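Local coordinates for cAMP factor (Mobiluncus curtisii, PDB 6JLC), which probably acts as a pore-forming toxin that promotes the lysis of red blood cells in the co-haemolytic CAMP reaction, at residues L25-Q29 / F41-F45; D69-R74 / A119-N125; Y94-A99 / V138-L144; V154-L158 / C206-I210. All blocks are in the same frame, centred on the assembly; numbering follows the deposited sequence.

How the interactions relate
The chain is all helical: a five-helix bundle and, after a long linker, a three-helix bundle. Interactions 1 and 2 lie in the five-helix bundle, their centres about 20 Å apart, joining helix 8-31 to helix 41-59 and helix 68-91 to helix 121-139. Interaction 3 reuses helix 121-139 at its far end, about 30 Å between centres from interaction 2, and along the chain these two cross. Interaction 4 lies in the three-helix bundle, its centre about 40 Å from that of interaction 2, across the chain's centre. Interactions 3 and 4 touch through Y94 and L144, Y94 OH 2.6 Å from D207 OD1, so side chains as well as the chain itself join the two bundles.

Interaction 1. Residues L25-Q29 / F41-F45; sequences LKEIQ and FDKLF
The ring of F45 is pushed against the facing helix, K26 over one face and L25 at its edge. K26 drapes its extended chain over that face, CE 4.2 Å from the F45 ring centroid and almost on the ring normal, a CH-pi contact; the ammonium group beyond it is too far for more than a weak cation-pi attraction. F41 O lies over the opposite face, toward the rim, while the edge is met near its plane by L25 CB and by Q29 OE1, which comes to 3.6 Å of F45 CE2. Segments 25-29 and 41-45 lie next to the connection of an antiparallel helical hairpin, the first two helices of the five-helix bundle, their short axes 11.9 Å apart at an angle of 162°. This is a wide gap, and the two phenylalanines fill it. Q29 reaches in between them: with CG anti to the backbone N (chi1 173°) its extended chain slides past F41 in the direction opposite to that ring. Its CB lies at the edge of F41, 3.7 Å from CD2, and its NE2 rests 3.6 Å from F41 CB, the amide plane turned 57° from the ring. L25 spreads its two methyls between F41 and L44, CD2 touching F41 CZ at 3.9 Å and CD1 meeting L44 CD2 at 3.6 Å, both pairs crossing nearly at right angles. Beyond this fork helix 68-91 closes the core, V85 against L25 and I81 against L44, and I111 of helix 97-114 covers F41 and L44.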
loop_
_atom_site.group_PDB
_atom_site.type_symbol
_atom_site.label_atom_id
_atom_site.label_comp_id
_atom_site.label_asym_id
_atom_site.label_seq_id
_atom_site.Cartn_x
_atom_site.Cartn_y
_atom_site.Cartn_z
ATOM N N LEU A 25 -4.373 4.604 1.099
ATOM C CA LEU A 25 -4.048 3.466 1.947
ATOM C C LEU A 25 -4.858 2.232 1.571
ATOM O O LEU A 25 -4.331 1.115 1.598
ATOM C CB LEU A 25 -4.268 3.832 3.412
ATOM C CG LEU A 25 -3.249 4.862 3.909
ATOM C CD1 LEU A 25 -3.715 5.460 5.223
ATOM C CD2 LEU A 25 -1.880 4.214 4.074
ATOM N N LYS A 26 -6.139 2.404 1.233
ATOM C CA LYS A 26 -6.956 1.257 0.841
ATOM C C LYS A 26 -6.429 0.605 -0.433
ATOM O O LYS A 26 -6.426 -0.626 -0.550
ATOM C CB LYS A 26 -8.415 1.687 0.664
ATOM C CG LYS A 26 -9.141 1.817 1.986
ATOM C CD LYS A 26 -10.472 2.525 1.853
ATOM C CE LYS A 26 -11.237 2.444 3.165
ATOM N NZ LYS A 26 -12.547 3.148 3.095
ATOM N N GLU A 27 -5.980 1.410 -1.398
ATOM C CA GLU A 27 -5.413 0.850 -2.625
ATOM C C GLU A 27 -4.167 0.028 -2.323
ATOM O O GLU A 27 -4.014 -1.094 -2.816
ATOM C CB GLU A 27 -5.084 1.960 -3.624
ATOM C CG GLU A 27 -6.288 2.721 -4.136
ATOM C CD GLU A 27 -5.903 3.940 -4.955
ATOM O OE1 GLU A 27 -4.718 4.053 -5.336
ATOM O OE2 GLU A 27 -6.787 4.785 -5.212
ATOM N N ILE A 28 -3.262 0.567 -1.510
ATOM C CA ILE A 28 -2.055 -0.183 -1.180
ATOM C C ILE A 28 -2.400 -1.440 -0.391
ATOM O O ILE A 28 -1.778 -2.497 -0.577
ATOM C CB ILE A 28 -1.065 0.716 -0.419
ATOM C CG1 ILE A 28 -0.615 1.866 -1.318
ATOM C CG2 ILE A 28 0.123 -0.091 0.088
ATOM C CD1 ILE A 28 0.075 2.958 -0.561
ATOM N N GLN A 29 -3.392 -1.356 0.502
ATOM C CA GLN A 29 -3.770 -2.537 1.273
ATOM C C GLN A 29 -4.301 -3.633 0.360
ATOM O O GLN A 29 -4.044 -4.823 0.583
ATOM C CB GLN A 29 -4.817 -2.167 2.322
ATOM C CG GLN A 29 -5.406 -3.354 3.054
ATOM C CD GLN A 29 -6.554 -2.958 3.962
ATOM O OE1 GLN A 29 -7.508 -2.300 3.532
ATOM N NE2 GLN A 29 -6.471 -3.356 5.224
ATOM N N PHE A 41 -4.680 -1.369 10.041
ATOM C CA PHE A 41 -5.389 -0.483 9.118
ATOM C C PHE A 41 -6.862 -0.329 9.498
ATOM O O PHE A 41 -7.444 0.739 9.293
ATOM C CB PHE A 41 -5.251 -0.981 7.673
ATOM C CG PHE A 41 -4.028 -0.438 6.936
ATOM C CD1 PHE A 41 -2.954 0.110 7.626
ATOM C CD2 PHE A 41 -3.962 -0.481 5.542
ATOM C CE1 PHE A 41 -1.832 0.609 6.946
ATOM C CE2 PHE A 41 -2.843 0.011 4.857
ATOM C CZ PHE A 41 -1.781 0.557 5.558
ATOM N N ASP A 42 -7.473 -1.367 10.081
ATOM C CA ASP A 42 -8.876 -1.273 10.499
ATOM C C ASP A 42 -9.080 -0.170 11.534
ATOM O O ASP A 42 -10.005 0.647 11.425
ATOM C CB ASP A 42 -9.347 -2.617 11.063
ATOM C CG ASP A 42 -9.598 -3.650 9.983
ATOM O OD1 ASP A 42 -9.862 -3.253 8.827
ATOM O OD2 ASP A 42 -9.541 -4.860 10.297
ATOM N N LYS A 43 -8.228 -0.144 12.558
ATOM C CA LYS A 43 -8.281 0.920 13.553
ATOM C C LYS A 43 -8.056 2.290 12.915
ATOM O O LYS A 43 -8.736 3.266 13.257
ATOM C CB LYS A 43 -7.236 0.647 14.632
ATOM C CG LYS A 43 -7.013 1.784 15.598
ATOM C CD LYS A 43 -6.115 1.344 16.732
ATOM C CE LYS A 43 -6.842 0.392 17.652
ATOM N NZ LYS A 43 -6.455 0.649 19.057
ATOM N N LEU A 44 -7.101 2.379 11.988
ATOM C CA LEU A 44 -6.817 3.645 11.311
ATOM C C LEU A 44 -8.042 4.169 10.571
ATOM O O LEU A 44 -8.378 5.360 10.662
ATOM C CB LEU A 44 -5.650 3.452 10.341
ATOM C CG LEU A 44 -5.238 4.681 9.529
ATOM C CD1 LEU A 44 -4.993 5.896 10.428
ATOM C CD2 LEU A 44 -3.994 4.361 8.682
ATOM N N PHE A 45 -8.711 3.299 9.805
ATOM C CA PHE A 45 -9.858 3.748 9.016
ATOM C C PHE A 45 -11.020 4.159 9.913
ATOM O O PHE A 45 -11.724 5.135 9.625
ATOM C CB PHE A 45 -10.295 2.653 8.031
ATOM C CG PHE A 45 -9.241 2.289 6.995
ATOM C CD1 PHE A 45 -8.383 3.253 6.475
ATOM C CD2 PHE A 45 -9.125 0.983 6.532
ATOM C CE1 PHE A 45 -7.417 2.917 5.523
ATOM C CE2 PHE A 45 -8.174 0.640 5.581
ATOM C CZ PHE A 45 -7.318 1.604 5.071
#

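Interaction 2. Residues D69-R74 / A119-N125; sequences DLIMAR and ATVYQLN
Within the five-helix bundle, helices 68-91 and 121-139 lie side by side and nearly parallel, at 14° and 9.2 Å between short axes, and the start of the second is packed on the first through L70, A73, V121 and L124. L124 is central: its CD1 touches L70 CD1 at 3.7 Å, A73 CB at 3.8 Å and R74 CG at 3.6 Å. The small side chain of A73, facing L124, is consistent with this close approach. L70 CG is anti to the backbone N (chi1 -160°), which sends CD1 across to the helix start, 3.5 Å from A119 O and close to V121 N. V121 CG2 lies against the backbone of D69. The first turn of helix 121-139 is fixed by a capping box: Q123 N donates to T120 OG1 at 3.1 Å, and T120 N returns a bond to Q123 OE1. R74 crosses L124 at a slant, touching it through CG, and passes A119 CB with its guanidinium, whose NH1 binds the carbonyl oxygens of V114 and N116. No hydrogen bond joins the two segments; cohesion between them is therefore apolar, while the polar groups pin the preceding loop and the helix start.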
loop_
_atom_site.group_PDB
_atom_site.type_symbol
_atom_site.label_atom_id
_atom_site.label_comp_id
_atom_site.label_asym_id
_atom_site.label_seq_id
_atom_site.Cartn_x
_atom_site.Cartn_y
_atom_site.Cartn_z
ATOM N N ASP A 69 -6.286 22.273 18.023
ATOM C CA ASP A 69 -4.895 21.902 17.788
ATOM C C ASP A 69 -4.744 20.388 17.783
ATOM O O ASP A 69 -3.934 19.834 17.028
ATOM C CB ASP A 69 -3.989 22.533 18.843
ATOM C CG ASP A 69 -3.897 24.035 18.705
ATOM O OD1 ASP A 69 -3.079 24.508 17.889
ATOM O OD2 ASP A 69 -4.653 24.737 19.407
ATOM N N LEU A 70 -5.544 19.707 18.604
ATOM C CA LEU A 70 -5.532 18.250 18.656
ATOM C C LEU A 70 -6.141 17.647 17.395
ATOM O O LEU A 70 -5.592 16.700 16.821
ATOM C CB LEU A 70 -6.286 17.785 19.900
ATOM C CG LEU A 70 -6.047 16.389 20.445
ATOM C CD1 LEU A 70 -4.564 16.146 20.726
ATOM C CD2 LEU A 70 -6.866 16.237 21.717
ATOM N N ILE A 71 -7.288 18.177 16.949
ATOM C CA ILE A 71 -7.924 17.634 15.748
ATOM C C ILE A 71 -7.001 17.788 14.543
ATOM O O ILE A 71 -6.917 16.895 13.687
ATOM C CB ILE A 71 -9.296 18.304 15.514
ATOM C CG1 ILE A 71 -10.307 17.888 16.597
ATOM C CG2 ILE A 71 -9.867 17.927 14.159
ATOM C CD1 ILE A 71 -10.917 16.479 16.405
ATOM N N MET A 72 -6.289 18.913 14.454
ATOM C CA MET A 72 -5.415 19.133 13.307
ATOM C C MET A 72 -4.140 18.299 13.411
ATOM O O MET A 72 -3.596 17.873 12.387
ATOM C CB MET A 72 -5.076 20.622 13.168
ATOM C CG MET A 72 -6.210 21.477 12.634
ATOM S SD MET A 72 -6.990 20.775 11.154
ATOM C CE MET A 72 -5.606 20.695 10.021
ATOM N N ALA A 73 -3.636 18.073 14.629
ATOM C CA ALA A 73 -2.501 17.166 14.785
ATOM C C ALA A 73 -2.878 15.744 14.368
ATOM O O ALA A 73 -2.099 15.064 13.686
ATOM C CB ALA A 73 -1.985 17.203 16.233
ATOM N N ARG A 74 -4.078 15.278 14.747
ATOM C CA ARG A 74 -4.523 13.963 14.279
ATOM C C ARG A 74 -4.658 13.942 12.760
ATOM O O ARG A 74 -4.303 12.952 12.106
ATOM C CB ARG A 74 -5.853 13.561 14.932
ATOM C CG ARG A 74 -5.777 13.251 16.436
ATOM C CD ARG A 74 -7.047 12.535 16.967
ATOM N NE ARG A 74 -7.264 12.690 18.426
ATOM C CZ ARG A 74 -6.887 11.819 19.356
ATOM N NH1 ARG A 74 -6.236 10.716 19.024
ATOM N NH2 ARG A 74 -7.146 12.052 20.635
ATOM N N ALA A 119 -4.153 10.732 23.470
ATOM C CA ALA A 119 -3.064 11.324 22.696
ATOM C C ALA A 119 -2.995 12.833 22.898
ATOM O O ALA A 119 -4.026 13.515 22.956
ATOM C CB ALA A 119 -3.248 11.016 21.198
ATOM N N THR A 120 -1.773 13.355 23.002
ATOM C CA THR A 120 -1.522 14.787 23.086
ATOM C C THR A 120 -0.996 15.319 21.758
ATOM O O THR A 120 -0.549 14.560 20.892
ATOM C CB THR A 120 -0.511 15.113 24.185
ATOM O OG1 THR A 120 0.775 14.585 23.827
ATOM C CG2 THR A 120 -0.957 14.542 25.528
ATOM N N VAL A 121 -1.052 16.651 21.612
ATOM C CA VAL A 121 -0.449 17.298 20.448
ATOM C C VAL A 121 1.021 16.928 20.326
ATOM O O VAL A 121 1.508 16.624 19.233
ATOM C CB VAL A 121 -0.639 18.826 20.524
ATOM C CG1 VAL A 121 0.169 19.517 19.436
ATOM C CG2 VAL A 121 -2.116 19.164 20.368
ATOM N N TYR A 122 1.758 16.967 21.442
ATOM C CA TYR A 122 3.177 16.621 21.400
ATOM C C TYR A 122 3.382 15.205 20.872
ATOM O O TYR A 122 4.266 14.967 20.040
ATOM C CB TYR A 122 3.802 16.763 22.796
ATOM C CG TYR A 122 3.865 18.180 23.325
ATOM C CD1 TYR A 122 3.817 19.266 22.465
ATOM C CD2 TYR A 122 3.997 18.432 24.691
ATOM C CE1 TYR A 122 3.886 20.563 22.938
ATOM C CE2 TYR A 122 4.068 19.728 25.175
ATOM C CZ TYR A 122 4.014 20.789 24.290
ATOM O OH TYR A 122 4.081 22.085 24.749
ATOM N N GLN A 123 2.573 14.253 21.347
ATOM C CA GLN A 123 2.760 12.860 20.960
ATOM C C GLN A 123 2.431 12.654 19.492
ATOM O O GLN A 123 3.148 11.944 18.776
ATOM C CB GLN A 123 1.885 11.952 21.820
ATOM C CG GLN A 123 2.324 11.898 23.268
ATOM C CD GLN A 123 1.315 11.190 24.142
ATOM O OE1 GLN A 123 0.113 11.174 23.848
ATOM N NE2 GLN A 123 1.801 10.608 25.242
ATOM N N LEU A 124 1.334 13.261 19.034
ATOM C CA LEU A 124 0.956 13.135 17.634
ATOM C C LEU A 124 2.002 13.768 16.729
ATOM O O LEU A 124 2.348 13.213 15.675
ATOM C CB LEU A 124 -0.420 13.773 17.417
ATOM C CG LEU A 124 -1.560 13.139 18.218
ATOM C CD1 LEU A 124 -2.758 14.066 18.247
ATOM C CD2 LEU A 124 -1.966 11.779 17.644
ATOM N N ASN A 125 2.505 14.949 17.106
ATOM C CA ASN A 125 3.556 15.581 16.321
ATOM C C ASN A 125 4.834 14.748 16.354
ATOM O O ASN A 125 5.549 14.652 15.348
ATOM C CB ASN A 125 3.834 16.997 16.842
ATOM C CG ASN A 125 2.742 17.976 16.456
ATOM O OD1 ASN A 125 1.985 17.732 15.519
ATOM N ND2 ASN A 125 2.668 19.093 17.162
#

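Interaction 3. Residues Y94-A99 / V138-L144; sequences YKIQKA and VSTYRDL
K95 turns sharply at its second torsion (chi2 -68°), and from there its straight outer chain carries NZ to the carbonyl oxygens of segment 138-144. The loop parts of the two segments, next to helix 97-114 and helix 121-139, meet in a single antiparallel beta bridge, K95 opposite D143 as a non-hydrogen-bonded pair with CA atoms 4.3 Å apart; it is an isolated strand-like contact in an otherwise helical fold. The bonds flank that pair: L144 N donates to Y94 O at 2.8 Å, and I96 N donates more loosely to R142 O at 3.3 Å, in the carbonyl plane. NZ of K95 then ties the turn after helix 121-139 together. It donates to Y141 O at 2.6 Å, nearly along the C=O axis, forms a salt bridge with D143 OD1 at 3.0 Å from the syn side though 34° out of the carboxylate plane, and adds a weak bond to S139 O. One ammonium group thus gathers two main-chain carbonyls and a carboxylate at a partly exposed site.

Beside the bridge, the hydroxyl of Y141 hydrogen-bonds to E102, which also pairs with K98. Y94 and L144 both pack on V154, and Y94 OH bonds to D207, which joins these loops to the three-helix bundle. I96 covers one face of the poorly ordered R142 guanidinium with CD1. Against the Y141 ring, V138 CA lies over the centre of one face, and A99 CB lies 3.7 Å from both Y141 CD2 and V138 CB.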
loop_
_atom_site.group_PDB
_atom_site.type_symbol
_atom_site.label_atom_id
_atom_site.label_comp_id
_atom_site.label_asym_id
_atom_site.label_seq_id
_atom_site.Cartn_x
_atom_site.Cartn_y
_atom_site.Cartn_z
ATOM N N TYR A 94 12.419 -3.503 -2.900
ATOM C CA TYR A 94 13.518 -4.461 -2.875
ATOM C C TYR A 94 14.434 -4.284 -1.671
ATOM O O TYR A 94 15.554 -4.807 -1.675
ATOM C CB TYR A 94 14.332 -4.368 -4.170
ATOM C CG TYR A 94 13.654 -5.063 -5.322
ATOM C CD1 TYR A 94 12.681 -4.415 -6.071
ATOM C CD2 TYR A 94 13.950 -6.386 -5.632
ATOM C CE1 TYR A 94 12.040 -5.060 -7.139
ATOM C CE2 TYR A 94 13.307 -7.043 -6.691
ATOM C CZ TYR A 94 12.358 -6.370 -7.437
ATOM O OH TYR A 94 11.721 -7.007 -8.480
ATOM N N LYS A 95 13.995 -3.556 -0.645
ATOM C CA LYS A 95 14.829 -3.428 0.540
ATOM C C LYS A 95 14.767 -4.706 1.374
ATOM O O LYS A 95 13.814 -5.483 1.295
ATOM C CB LYS A 95 14.390 -2.226 1.394
ATOM C CG LYS A 95 14.684 -0.872 0.751
ATOM C CD LYS A 95 16.183 -0.631 0.685
ATOM C CE LYS A 95 16.499 0.636 -0.095
ATOM N NZ LYS A 95 17.980 0.781 -0.241
ATOM N N ILE A 96 15.798 -4.905 2.197
ATOM C CA ILE A 96 15.802 -6.047 3.093
ATOM C C ILE A 96 14.596 -5.972 4.037
ATOM O O ILE A 96 14.003 -4.905 4.262
ATOM C CB ILE A 96 17.116 -6.123 3.887
ATOM C CG1 ILE A 96 17.407 -4.787 4.587
ATOM C CG2 ILE A 96 18.260 -6.538 2.964
ATOM C CD1 ILE A 96 18.580 -4.846 5.550
ATOM N N GLN A 97 14.230 -7.129 4.592
ATOM C CA GLN A 97 13.027 -7.205 5.419
ATOM C C GLN A 97 13.124 -6.293 6.640
ATOM O O GLN A 97 12.105 -5.748 7.087
ATOM C CB GLN A 97 12.779 -8.662 5.824
ATOM C CG GLN A 97 11.586 -8.893 6.748
ATOM C CD GLN A 97 10.252 -8.509 6.121
ATOM O OE1 GLN A 97 10.134 -8.372 4.899
ATOM N NE2 GLN A 97 9.230 -8.353 6.962
ATOM N N LYS A 98 14.343 -6.082 7.157
ATOM C CA LYS A 98 14.551 -5.224 8.326
ATOM C C LYS A 98 14.015 -3.816 8.097
ATOM O O LYS A 98 13.466 -3.197 9.018
ATOM C CB LYS A 98 16.042 -5.176 8.664
ATOM C CG LYS A 98 16.429 -4.409 9.917
ATOM C CD LYS A 98 17.948 -4.205 9.937
ATOM C CE LYS A 98 18.482 -3.909 11.329
ATOM N NZ LYS A 98 18.372 -2.475 11.707
ATOM N N ALA A 99 14.169 -3.287 6.875
ATOM C CA ALA A 99 13.615 -1.972 6.569
ATOM C C ALA A 99 12.104 -1.959 6.750
ATOM O O ALA A 99 11.542 -0.997 7.287
ATOM C CB ALA A 99 13.990 -1.553 5.142
ATOM N N VAL A 138 15.561 3.901 6.965
ATOM C CA VAL A 138 15.525 2.597 6.305
ATOM C C VAL A 138 15.702 2.728 4.799
ATOM O O VAL A 138 15.982 1.726 4.130
ATOM C CB VAL A 138 14.226 1.832 6.633
ATOM C CG1 VAL A 138 14.020 1.784 8.158
ATOM C CG2 VAL A 138 13.037 2.469 5.924
ATOM N N SER A 139 15.546 3.942 4.250
ATOM C CA SER A 139 15.777 4.157 2.823
ATOM C C SER A 139 17.219 3.881 2.441
ATOM O O SER A 139 17.503 3.552 1.285
ATOM C CB SER A 139 15.419 5.588 2.432
ATOM O OG SER A 139 14.020 5.730 2.331
ATOM N N THR A 140 18.135 4.032 3.385
ATOM C CA THR A 140 19.549 3.780 3.173
ATOM C C THR A 140 19.940 2.343 3.478
ATOM O O THR A 140 21.120 2.004 3.360
ATOM C CB THR A 140 20.393 4.722 4.043
ATOM O OG1 THR A 140 20.468 4.189 5.374
ATOM C CG2 THR A 140 19.783 6.113 4.098
ATOM N N TYR A 141 19.001 1.500 3.907
ATOM C CA TYR A 141 19.351 0.113 4.168
ATOM C C TYR A 141 19.687 -0.588 2.858
ATOM O O TYR A 141 19.319 -0.138 1.770
ATOM C CB TYR A 141 18.211 -0.625 4.872
ATOM C CG TYR A 141 18.041 -0.289 6.344
ATOM C CD1 TYR A 141 18.816 0.684 6.959
ATOM C CD2 TYR A 141 17.089 -0.957 7.115
ATOM C CE1 TYR A 141 18.641 0.985 8.300
ATOM C CE2 TYR A 141 16.907 -0.662 8.457
ATOM C CZ TYR A 141 17.682 0.307 9.046
ATOM O OH TYR A 141 17.494 0.590 10.380
ATOM N N ARG A 142 20.377 -1.683 2.941
ATOM C CA ARG A 142 20.724 -2.357 1.727
ATOM C C ARG A 142 19.595 -3.059 1.057
ATOM O O ARG A 142 18.590 -3.338 1.637
ATOM C CB ARG A 142 21.867 -3.306 1.918
ATOM C CG ARG A 142 21.700 -4.388 2.923
ATOM C CD ARG A 142 22.963 -4.477 3.775
ATOM N NE ARG A 142 22.819 -5.384 4.911
ATOM C CZ ARG A 142 22.350 -6.621 4.811
ATOM N NH1 ARG A 142 21.995 -7.096 3.640
ATOM N NH2 ARG A 142 22.251 -7.379 5.879
ATOM N N ASP A 143 19.795 -3.337 -0.205
ATOM C CA ASP A 143 18.784 -4.069 -0.946
ATOM C C ASP A 143 18.945 -5.572 -0.736
ATOM O O ASP A 143 20.025 -6.070 -0.397
ATOM C CB ASP A 143 18.877 -3.757 -2.438
ATOM C CG ASP A 143 18.798 -2.277 -2.725
ATOM O OD1 ASP A 143 17.973 -1.603 -2.073
ATOM O OD2 ASP A 143 19.554 -1.793 -3.600
ATOM N N LEU A 144 17.850 -6.292 -0.954
ATOM C CA LEU A 144 17.897 -7.746 -1.026
ATOM C C LEU A 144 18.930 -8.190 -2.049
ATOM O O LEU A 144 19.100 -7.553 -3.089
ATOM C CB LEU A 144 16.525 -8.296 -1.432
ATOM C CG LEU A 144 15.368 -8.164 -0.429
ATOM C CD1 LEU A 144 14.004 -8.321 -1.115
ATOM C CD2 LEU A 144 15.536 -9.196 0.672
#

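Interaction 4. Residues V154-L158 / C206-I210; sequences VKDLL and CDAAI
L158 and I210 lie in the close part of this contact: L158 CD1 is 3.7 Å from I210 CG1 and 4.0 Å from A209 CB, and I210 CD1 rests 3.8 Å from L158 CA, against the backbone itself. L158 points CG anti to the backbone N (chi1 172°), which swings its two methyls toward the partner helix, CD1 between A209 and I210 and CD2 toward C206. A second tight spot lies one turn earlier, where V154 CG1 meets C206 CB at 3.8 Å and K155 CE comes to 3.6 Å of C206 SG. That lysine's CB points away from helix 203-222, but bends in its chain bring CD and CE past the sulphur before NZ hydrogen-bonds to the carbonyl oxygens of W196 and K198. The helices concerned, 152-173 and 203-222, are the first and last of the three-helix bundle and run nearly parallel, at 13° and 9.5 Å between short axes. The middle helix, 179-197, closes the buried side, with V195 against both L158 and A209 and W196 against L158.

Looser contacts flank this core. C206 SG is 4.2 Å from L158 CD2, a slack fit. Toward solvent the contact thins to L157 and I210, both partly exposed, crossing at about a right angle with CG of L157 3.9 Å from CD1 of I210; the hydroxyl end of Y94 packs on L157 there.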
loop_
_atom_site.group_PDB
_atom_site.type_symbol
_atom_site.label_atom_id
_atom_site.label_comp_id
_atom_site.label_asym_id
_atom_site.label_seq_id
_atom_site.Cartn_x
_atom_site.Cartn_y
_atom_site.Cartn_z
ATOM N N VAL A 154 8.184 -8.202 -2.649
ATOM C CA VAL A 154 8.580 -8.747 -3.948
ATOM C C VAL A 154 7.508 -9.701 -4.470
ATOM O O VAL A 154 7.161 -9.679 -5.658
ATOM C CB VAL A 154 9.956 -9.437 -3.838
ATOM C CG1 VAL A 154 10.291 -10.203 -5.130
ATOM C CG2 VAL A 154 11.042 -8.414 -3.557
ATOM N N LYS A 155 6.991 -10.568 -3.596
ATOM C CA LYS A 155 5.887 -11.456 -3.961
ATOM C C LYS A 155 4.673 -10.675 -4.446
ATOM O O LYS A 155 3.952 -11.141 -5.339
ATOM C CB LYS A 155 5.500 -12.330 -2.766
ATOM C CG LYS A 155 6.382 -13.561 -2.567
ATOM C CD LYS A 155 6.209 -14.551 -3.712
ATOM C CE LYS A 155 7.050 -15.816 -3.524
ATOM N NZ LYS A 155 6.453 -16.687 -2.474
ATOM N N ASP A 156 4.420 -9.493 -3.872
ATOM C CA ASP A 156 3.296 -8.688 -4.340
ATOM C C ASP A 156 3.530 -8.159 -5.749
ATOM O O ASP A 156 2.575 -8.030 -6.520
ATOM C CB ASP A 156 3.018 -7.546 -3.358
ATOM C CG ASP A 156 2.452 -8.048 -2.015
ATOM O OD1 ASP A 156 1.853 -9.145 -1.986
ATOM O OD2 ASP A 156 2.611 -7.356 -0.982
ATOM N N LEU A 157 4.783 -7.856 -6.114
ATOM C CA LEU A 157 5.075 -7.464 -7.496
ATOM C C LEU A 157 4.797 -8.614 -8.466
ATOM O O LEU A 157 4.261 -8.405 -9.561
ATOM C CB LEU A 157 6.530 -7.004 -7.609
ATOM C CG LEU A 157 6.955 -6.383 -8.945
ATOM C CD1 LEU A 157 6.192 -5.098 -9.216
ATOM C CD2 LEU A 157 8.464 -6.134 -8.978
ATOM N N LEU A 158 5.093 -9.835 -8.071
ATOM C CA LEU A 158 4.821 -11.004 -8.882
ATOM C C LEU A 158 3.305 -11.205 -8.995
ATOM O O LEU A 158 2.786 -11.475 -10.030
ATOM C CB LEU A 158 5.464 -12.224 -8.293
ATOM C CG LEU A 158 5.111 -13.548 -8.910
ATOM C CD1 LEU A 158 5.266 -13.529 -10.407
ATOM C CD2 LEU A 158 5.861 -14.680 -8.297
ATOM N N CYS A 206 11.337 -14.914 -8.341
ATOM C CA CYS A 206 10.166 -14.074 -8.585
ATOM C C CYS A 206 10.389 -13.167 -9.793
ATOM O O CYS A 206 9.512 -13.053 -10.661
ATOM C CB CYS A 206 9.844 -13.251 -7.331
ATOM S SG CYS A 206 9.298 -14.255 -5.926
ATOM N N ASP A 207 11.562 -12.519 -9.868
ATOM C CA ASP A 207 11.882 -11.678 -11.024
ATOM C C ASP A 207 11.857 -12.478 -12.320
ATOM O O ASP A 207 11.377 -11.993 -13.351
ATOM C CB ASP A 207 13.261 -11.027 -10.858
ATOM C CG ASP A 207 13.296 -9.966 -9.764
ATOM O OD1 ASP A 207 12.227 -9.424 -9.404
ATOM O OD2 ASP A 207 14.406 -9.678 -9.275
ATOM N N ALA A 208 12.399 -13.699 -12.299
ATOM C CA ALA A 208 12.376 -14.531 -13.502
ATOM C C ALA A 208 10.951 -14.902 -13.897
ATOM O O ALA A 208 10.621 -14.934 -15.089
ATOM C CB ALA A 208 13.208 -15.795 -13.284
ATOM N N ALA A 209 10.100 -15.204 -12.917
ATOM C CA ALA A 209 8.709 -15.526 -13.225
ATOM C C ALA A 209 7.999 -14.341 -13.872
ATOM O O ALA A 209 7.223 -14.515 -14.822
ATOM C CB ALA A 209 7.975 -15.964 -11.960
ATOM N N ILE A 210 8.242 -13.129 -13.364
ATOM C CA ILE A 210 7.660 -11.940 -13.984
ATOM C C ILE A 210 8.130 -11.812 -15.429
ATOM O O ILE A 210 7.326 -11.612 -16.351
ATOM C CB ILE A 210 8.003 -10.681 -13.165
ATOM C CG1 ILE A 210 7.266 -10.695 -11.819
ATOM C CG2 ILE A 210 7.692 -9.409 -13.985
ATOM C CD1 ILE A 210 7.876 -9.729 -10.782
#